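Local coordinates for protein telomerase reverse transcriptase (Takifugu rubripes, PDB 4LMO) that serves as the RNA-binding domain of the telomerase catalytic subunit, the reverse transcriptase that extends chromosome ends by copying an RNA template, at residues A[146-151]-A[203-208]; A[142-147]-A[175-180]. All blocks are in the same frame, centred on the assembly; numbering follows the deposited sequence.

Helix 142-158 meets two quite different partners along its length, an example of how one helix can be held in different ways. Its first turns, in contact 2, lie beside the irregular segment 175-180; the next turn, in contact 1, reaches helix 191-220 through one tyrosine. The two contacts share Leu146 and Leu147, and their centres are about 10 Å apart. The centre of contact 1, which is buried, lies about 11 Å from the centre of the chain, that of the partly buried contact 2 about 19 Å. Their far segments also meet, Phe204 CD2 packing 3.8 Å from Trp180 CZ2. Segment 175-180 belongs to a region that, by similarity, interacts with the template RNA.

Contact 1: A[146-151]-A[203-208]; sequences LLYFAR and QFLAWL
Tyr148 reaches across between two helices and ends in a hydrogen bond from its OH to the backbone O of Leu205, 2.7 Å long. The hydroxyl approaches in the carbonyl plane, with a C=O...donor angle of 147°, and Leu205 O in turn sits at the ring edge, near the ring plane. Leu205 and the tyrosine side chain run past each other in opposite directions, Leu205 CG lying 3.6 Å from Tyr148 CE1. Leu208, one turn on, sets its CD2 obliquely to the ring, 4.0 Å from Tyr148 CE2. Leu208 CB also packs against the phenol oxygen, 3.3 Å from Tyr148 OH. The buried hydroxyl is thus satisfied by a main-chain acceptor among the apolar side chains of Leu205 and Leu208. What sends the ring across is its first torsion, with CG anti to the backbone N (chi1 -168°), and the length of the side chain suits a separation of 8.4 Å between Tyr148 CA and Leu205 CA. Further out, Trp139 meets the tyrosine ring with planes at about 50° and also touches Leu208, while Met170 packs on Leu205. The contact therefore joins helix 142-158 to the long helix 191-220, with the short helix 136-139 beside it and helix 119-133 receiving the neighbouring Phe149.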
loop_
_atom_site.group_PDB
_atom_site.type_symbol
_atom_site.label_atom_id
_atom_site.label_comp_id
_atom_site.label_asym_id
_atom_site.label_seq_id
_atom_site.Cartn_x
_atom_site.Cartn_y
_atom_site.Cartn_z
ATOM N N LEU A 146 -9.395 -14.188 -1.959
ATOM C CA LEU A 146 -9.428 -14.756 -0.612
ATOM C C LEU A 146 -8.093 -15.367 -0.188
ATOM O O LEU A 146 -7.679 -15.208 0.962
ATOM C CB LEU A 146 -10.557 -15.784 -0.477
ATOM C CG LEU A 146 -11.994 -15.252 -0.411
ATOM C CD1 LEU A 146 -12.994 -16.389 -0.574
ATOM C CD2 LEU A 146 -12.254 -14.483 0.879
ATOM N N LEU A 147 -7.427 -16.061 -1.109
ATOM C CA LEU A 147 -6.082 -16.583 -0.853
ATOM C C LEU A 147 -5.098 -15.459 -0.547
ATOM O O LEU A 147 -4.248 -15.590 0.341
ATOM C CB LEU A 147 -5.565 -17.401 -2.040
ATOM C CG LEU A 147 -5.638 -18.926 -1.945
ATOM C CD1 LEU A 147 -5.073 -19.546 -3.211
ATOM C CD2 LEU A 147 -4.894 -19.447 -0.724
ATOM N N TYR A 148 -5.224 -14.361 -1.286
ATOM C CA TYR A 148 -4.327 -13.230 -1.128
ATOM C C TYR A 148 -4.588 -12.488 0.181
ATOM O O TYR A 148 -3.646 -12.062 0.850
ATOM C CB TYR A 148 -4.429 -12.282 -2.322
ATOM C CG TYR A 148 -3.320 -11.259 -2.356
ATOM C CD1 TYR A 148 -2.077 -11.569 -2.908
ATOM C CD2 TYR A 148 -3.506 -9.985 -1.819
ATOM C CE1 TYR A 148 -1.053 -10.634 -2.934
ATOM C CE2 TYR A 148 -2.489 -9.043 -1.841
ATOM C CZ TYR A 148 -1.268 -9.374 -2.398
ATOM O OH TYR A 148 -0.260 -8.441 -2.416
ATOM N N PHE A 149 -5.862 -12.346 0.540
ATOM C CA PHE A 149 -6.252 -11.710 1.800
ATOM C C PHE A 149 -5.699 -12.488 2.994
ATOM O O PHE A 149 -5.292 -11.896 3.996
ATOM C CB PHE A 149 -7.777 -11.588 1.890
ATOM C CG PHE A 149 -8.349 -10.392 1.167
ATOM C CD1 PHE A 149 -7.641 -9.754 0.147
ATOM C CD2 PHE A 149 -9.615 -9.916 1.491
ATOM C CE1 PHE A 149 -8.178 -8.660 -0.516
ATOM C CE2 PHE A 149 -10.156 -8.825 0.830
ATOM C CZ PHE A 149 -9.438 -8.197 -0.175
ATOM N N ALA A 150 -5.677 -13.815 2.868
ATOM C CA ALA A 150 -5.097 -14.690 3.888
ATOM C C ALA A 150 -3.581 -14.532 3.968
ATOM O O ALA A 150 -2.996 -14.663 5.044
ATOM C CB ALA A 150 -5.468 -16.140 3.619
ATOM N N ARG A 151 -2.952 -14.252 2.825
ATOM C CA ARG A 151 -1.504 -14.047 2.760
ATOM C C ARG A 151 -1.103 -12.745 3.435
ATOM O O ARG A 151 -0.066 -12.672 4.089
ATOM C CB ARG A 151 -1.012 -14.056 1.309
ATOM C CG ARG A 151 -1.267 -15.359 0.568
ATOM C CD ARG A 151 -0.304 -16.453 0.990
ATOM N NE ARG A 151 -0.879 -17.791 0.859
ATOM C CZ ARG A 151 -1.085 -18.430 -0.291
ATOM N NH1 ARG A 151 -0.788 -17.860 -1.455
ATOM N NH2 ARG A 151 -1.602 -19.651 -0.276
ATOM N N GLN A 203 4.645 -9.712 -10.489
ATOM C CA GLN A 203 4.932 -8.283 -10.343
ATOM C C GLN A 203 3.794 -7.525 -9.663
ATOM O O GLN A 203 4.033 -6.701 -8.782
ATOM C CB GLN A 203 5.196 -7.643 -11.703
ATOM C CG GLN A 203 6.583 -7.872 -12.275
ATOM C CD GLN A 203 6.704 -7.314 -13.682
ATOM O OE1 GLN A 203 6.013 -7.759 -14.601
ATOM N NE2 GLN A 203 7.577 -6.330 -13.855
ATOM N N PHE A 204 2.562 -7.807 -10.082
ATOM C CA PHE A 204 1.392 -7.105 -9.565
ATOM C C PHE A 204 1.093 -7.491 -8.117
ATOM O O PHE A 204 0.953 -6.621 -7.258
ATOM C CB PHE A 204 0.171 -7.338 -10.465
ATOM C CG PHE A 204 -1.127 -6.854 -9.870
ATOM C CD1 PHE A 204 -1.418 -5.495 -9.803
ATOM C CD2 PHE A 204 -2.060 -7.762 -9.385
ATOM C CE1 PHE A 204 -2.614 -5.050 -9.256
ATOM C CE2 PHE A 204 -3.256 -7.326 -8.837
ATOM C CZ PHE A 204 -3.535 -5.967 -8.773
ATOM N N LEU A 205 0.995 -8.792 -7.854
ATOM C CA LEU A 205 0.755 -9.287 -6.499
ATOM C C LEU A 205 1.853 -8.850 -5.526
ATOM O O LEU A 205 1.564 -8.477 -4.387
ATOM C CB LEU A 205 0.585 -10.814 -6.501
ATOM C CG LEU A 205 -0.837 -11.404 -6.474
ATOM C CD1 LEU A 205 -1.824 -10.664 -7.364
ATOM C CD2 LEU A 205 -0.827 -12.887 -6.818
ATOM N N ALA A 206 3.103 -8.876 -5.986
ATOM C CA ALA A 206 4.237 -8.444 -5.169
ATOM C C ALA A 206 4.217 -6.939 -4.929
ATOM O O ALA A 206 4.535 -6.486 -3.827
ATOM C CB ALA A 206 5.557 -8.873 -5.792
ATOM N N TRP A 207 3.842 -6.172 -5.957
ATOM C CA TRP A 207 3.653 -4.722 -5.817
ATOM C C TRP A 207 2.561 -4.429 -4.836
ATOM O O TRP A 207 2.670 -3.505 -4.031
ATOM C CB TRP A 207 3.313 -4.066 -7.152
ATOM C CG TRP A 207 2.957 -2.601 -7.011
ATOM C CD1 TRP A 207 3.832 -1.521 -6.911
ATOM C CD2 TRP A 207 1.608 -2.005 -6.929
ATOM N NE1 TRP A 207 3.142 -0.342 -6.781
ATOM C CE2 TRP A 207 1.807 -0.560 -6.784
ATOM C CE3 TRP A 207 0.309 -2.508 -6.960
ATOM C CZ2 TRP A 207 0.738 0.326 -6.685
ATOM C CZ3 TRP A 207 -0.760 -1.605 -6.857
ATOM C CH2 TRP A 207 -0.548 -0.223 -6.722
ATOM N N LEU A 208 1.495 -5.222 -4.906
ATOM C CA LEU A 208 0.300 -5.019 -4.097
ATOM C C LEU A 208 0.603 -5.144 -2.603
ATOM O O LEU A 208 0.012 -4.440 -1.783
ATOM C CB LEU A 208 -0.783 -6.015 -4.523
ATOM C CG LEU A 208 -2.264 -5.646 -4.413
ATOM C CD1 LEU A 208 -2.570 -4.314 -5.078
ATOM C CD2 LEU A 208 -3.113 -6.750 -5.024
#

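Contact 2: A[142-147]-A[175-180]; sequences EHNRLL and VNNCDW
Asn144 projects from the first turns of helix 142-158 and overlaps the side chain of Asn177, the two amides crossing with their planes 35° apart. The approach is one of van der Waals contact, with Asn144 CG 4.2 Å from Asn177 ND2; the oxygen and nitrogen of the Asn144 amide may be interchanged, and no bond is inferred between the two side chains. Both asparagines place CG beside the backbone N and anti to the carbonyl carbon (chi1 -79° for Asn144 and -73° for Asn177), and this sends each amide toward the other segment. His143 stands beside them, Asn177 ND2 oblique to its ring and a distant 4.5 Å from His143 ND1, and Cys178 SG lies near the end of the Asn144 amide.

The firmer polar link passes through Ser141, just before the helix: its OG is hydrogen-bonded to Asn177 ND2 and also to the backbone N of Asn144. One hydroxyl thus ties the start of the helix to the 175-180 loop. With an alanine here in place of Asn144, the amide that crosses Asn177 would be gone, which would probably open a gap between the helix and the Asn177-Cys178 pair and leave Asn177 more dependent on Ser141.

Behind the loop, Cys178 packs on Leu201 of helix 191-220, and Trp180 NE1 is hydrogen-bonded to Leu138 O. The arrangement is a helix N-terminus seated against an irregular connection with short 3-10 turns, here within the telomerase RNA-binding domain, the 175-180 side of which belongs to a region that probably interacts with the template RNA.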
loop_
_atom_site.group_PDB
_atom_site.type_symbol
_atom_site.label_atom_id
_atom_site.label_comp_id
_atom_site.label_asym_id
_atom_site.label_seq_id
_atom_site.Cartn_x
_atom_site.Cartn_y
_atom_site.Cartn_z
ATOM N N GLU A 142 -12.791 -14.975 -7.118
ATOM C CA GLU A 142 -13.085 -14.872 -5.691
ATOM C C GLU A 142 -12.107 -15.729 -4.888
ATOM O O GLU A 142 -11.698 -15.358 -3.788
ATOM C CB GLU A 142 -14.531 -15.303 -5.425
ATOM C CG GLU A 142 -15.100 -14.860 -4.083
ATOM C CD GLU A 142 -15.480 -13.387 -4.032
ATOM O OE1 GLU A 142 -15.386 -12.683 -5.064
ATOM O OE2 GLU A 142 -15.873 -12.922 -2.941
ATOM N N HIS A 143 -11.737 -16.871 -5.460
ATOM C CA HIS A 143 -10.714 -17.751 -4.901
ATOM C C HIS A 143 -9.379 -17.056 -4.755
ATOM O O HIS A 143 -8.722 -17.183 -3.721
ATOM C CB HIS A 143 -10.597 -19.005 -5.764
ATOM C CG HIS A 143 -9.356 -19.823 -5.503
ATOM N ND1 HIS A 143 -8.264 -19.742 -6.284
ATOM C CD2 HIS A 143 -9.066 -20.758 -4.514
ATOM C CE1 HIS A 143 -7.320 -20.582 -5.821
ATOM N NE2 HIS A 143 -7.811 -21.203 -4.736
ATOM N N ASN A 144 -8.977 -16.302 -5.778
ATOM C CA ASN A 144 -7.697 -15.586 -5.762
ATOM C C ASN A 144 -7.644 -14.405 -4.784
ATOM O O ASN A 144 -6.605 -14.154 -4.174
ATOM C CB ASN A 144 -7.304 -15.132 -7.175
ATOM C CG ASN A 144 -6.718 -16.258 -8.018
ATOM O OD1 ASN A 144 -6.390 -16.061 -9.187
ATOM N ND2 ASN A 144 -6.579 -17.439 -7.430
ATOM N N ARG A 145 -8.756 -13.686 -4.639
ATOM C CA ARG A 145 -8.818 -12.575 -3.688
ATOM C C ARG A 145 -8.718 -13.077 -2.246
ATOM O O ARG A 145 -8.034 -12.471 -1.420
ATOM C CB ARG A 145 -10.096 -11.748 -3.875
ATOM C CG ARG A 145 -10.026 -10.381 -3.207
ATOM C CD ARG A 145 -11.389 -9.735 -3.022
ATOM N NE ARG A 145 -12.161 -10.389 -1.967
ATOM C CZ ARG A 145 -13.288 -11.063 -2.171
ATOM N NH1 ARG A 145 -13.791 -11.158 -3.395
ATOM N NH2 ARG A 145 -13.921 -11.629 -1.152
ATOM N N LEU A 146 -9.395 -14.188 -1.959
ATOM C CA LEU A 146 -9.428 -14.756 -0.612
ATOM C C LEU A 146 -8.093 -15.367 -0.188
ATOM O O LEU A 146 -7.679 -15.208 0.962
ATOM C CB LEU A 146 -10.557 -15.784 -0.477
ATOM C CG LEU A 146 -11.994 -15.252 -0.411
ATOM C CD1 LEU A 146 -12.994 -16.389 -0.574
ATOM C CD2 LEU A 146 -12.254 -14.483 0.879
ATOM N N LEU A 147 -7.427 -16.061 -1.109
ATOM C CA LEU A 147 -6.082 -16.583 -0.853
ATOM C C LEU A 147 -5.098 -15.459 -0.547
ATOM O O LEU A 147 -4.248 -15.590 0.341
ATOM C CB LEU A 147 -5.565 -17.401 -2.040
ATOM C CG LEU A 147 -5.638 -18.926 -1.945
ATOM C CD1 LEU A 147 -5.073 -19.546 -3.211
ATOM C CD2 LEU A 147 -4.894 -19.447 -0.724
ATOM N N VAL A 175 -3.442 -18.568 -11.923
ATOM C CA VAL A 175 -2.979 -17.536 -12.857
ATOM C C VAL A 175 -3.988 -17.275 -13.980
ATOM O O VAL A 175 -4.269 -16.119 -14.321
ATOM C CB VAL A 175 -1.591 -17.894 -13.447
ATOM C CG1 VAL A 175 -1.141 -16.869 -14.481
ATOM C CG2 VAL A 175 -0.553 -18.008 -12.339
ATOM N N ASN A 176 -4.548 -18.352 -14.527
ATOM C CA ASN A 176 -5.432 -18.262 -15.688
ATOM C C ASN A 176 -6.825 -17.686 -15.411
ATOM O O ASN A 176 -7.564 -17.384 -16.349
ATOM C CB ASN A 176 -5.507 -19.608 -16.416
ATOM C CG ASN A 176 -4.208 -19.961 -17.128
ATOM O OD1 ASN A 176 -3.410 -19.085 -17.478
ATOM N ND2 ASN A 176 -3.993 -21.252 -17.356
ATOM N N ASN A 177 -7.173 -17.530 -14.132
ATOM C CA ASN A 177 -8.390 -16.820 -13.738
ATOM C C ASN A 177 -8.345 -15.347 -14.140
ATOM O O ASN A 177 -9.381 -14.721 -14.360
ATOM C CB ASN A 177 -8.622 -16.926 -12.227
ATOM C CG ASN A 177 -9.094 -18.306 -11.794
ATOM O OD1 ASN A 177 -9.317 -19.194 -12.616
ATOM N ND2 ASN A 177 -9.244 -18.488 -10.489
ATOM N N CYS A 178 -7.134 -14.806 -14.234
ATOM C CA CYS A 178 -6.926 -13.406 -14.573
ATOM C C CYS A 178 -6.890 -13.214 -16.086
ATOM O O CYS A 178 -5.864 -13.465 -16.730
ATOM C CB CYS A 178 -5.629 -12.895 -13.941
ATOM S SG CYS A 178 -5.430 -13.316 -12.196
ATOM N N ASP A 179 -8.017 -12.771 -16.642
ATOM C CA ASP A 179 -8.143 -12.500 -18.075
ATOM C C ASP A 179 -7.264 -11.330 -18.514
ATOM O O ASP A 179 -6.782 -11.301 -19.652
ATOM C CB ASP A 179 -9.603 -12.201 -18.443
ATOM C CG ASP A 179 -10.447 -13.458 -18.622
ATOM O OD1 ASP A 179 -10.047 -14.548 -18.160
ATOM O OD2 ASP A 179 -11.531 -13.348 -19.231
ATOM N N TRP A 180 -7.058 -10.378 -17.605
ATOM C CA TRP A 180 -6.327 -9.143 -17.900
ATOM C C TRP A 180 -4.867 -9.353 -18.216
ATOM O O TRP A 180 -4.190 -8.429 -18.674
ATOM C CB TRP A 180 -6.495 -8.137 -16.766
ATOM C CG TRP A 180 -5.835 -8.543 -15.467
ATOM C CD1 TRP A 180 -6.374 -9.318 -14.446
ATOM C CD2 TRP A 180 -4.485 -8.191 -15.004
ATOM N NE1 TRP A 180 -5.479 -9.466 -13.418
ATOM C CE2 TRP A 180 -4.329 -8.818 -13.686
ATOM C CE3 TRP A 180 -3.429 -7.451 -15.528
ATOM C CZ2 TRP A 180 -3.161 -8.693 -12.946
ATOM C CZ3 TRP A 180 -2.256 -7.332 -14.771
ATOM C CH2 TRP A 180 -2.128 -7.938 -13.512
#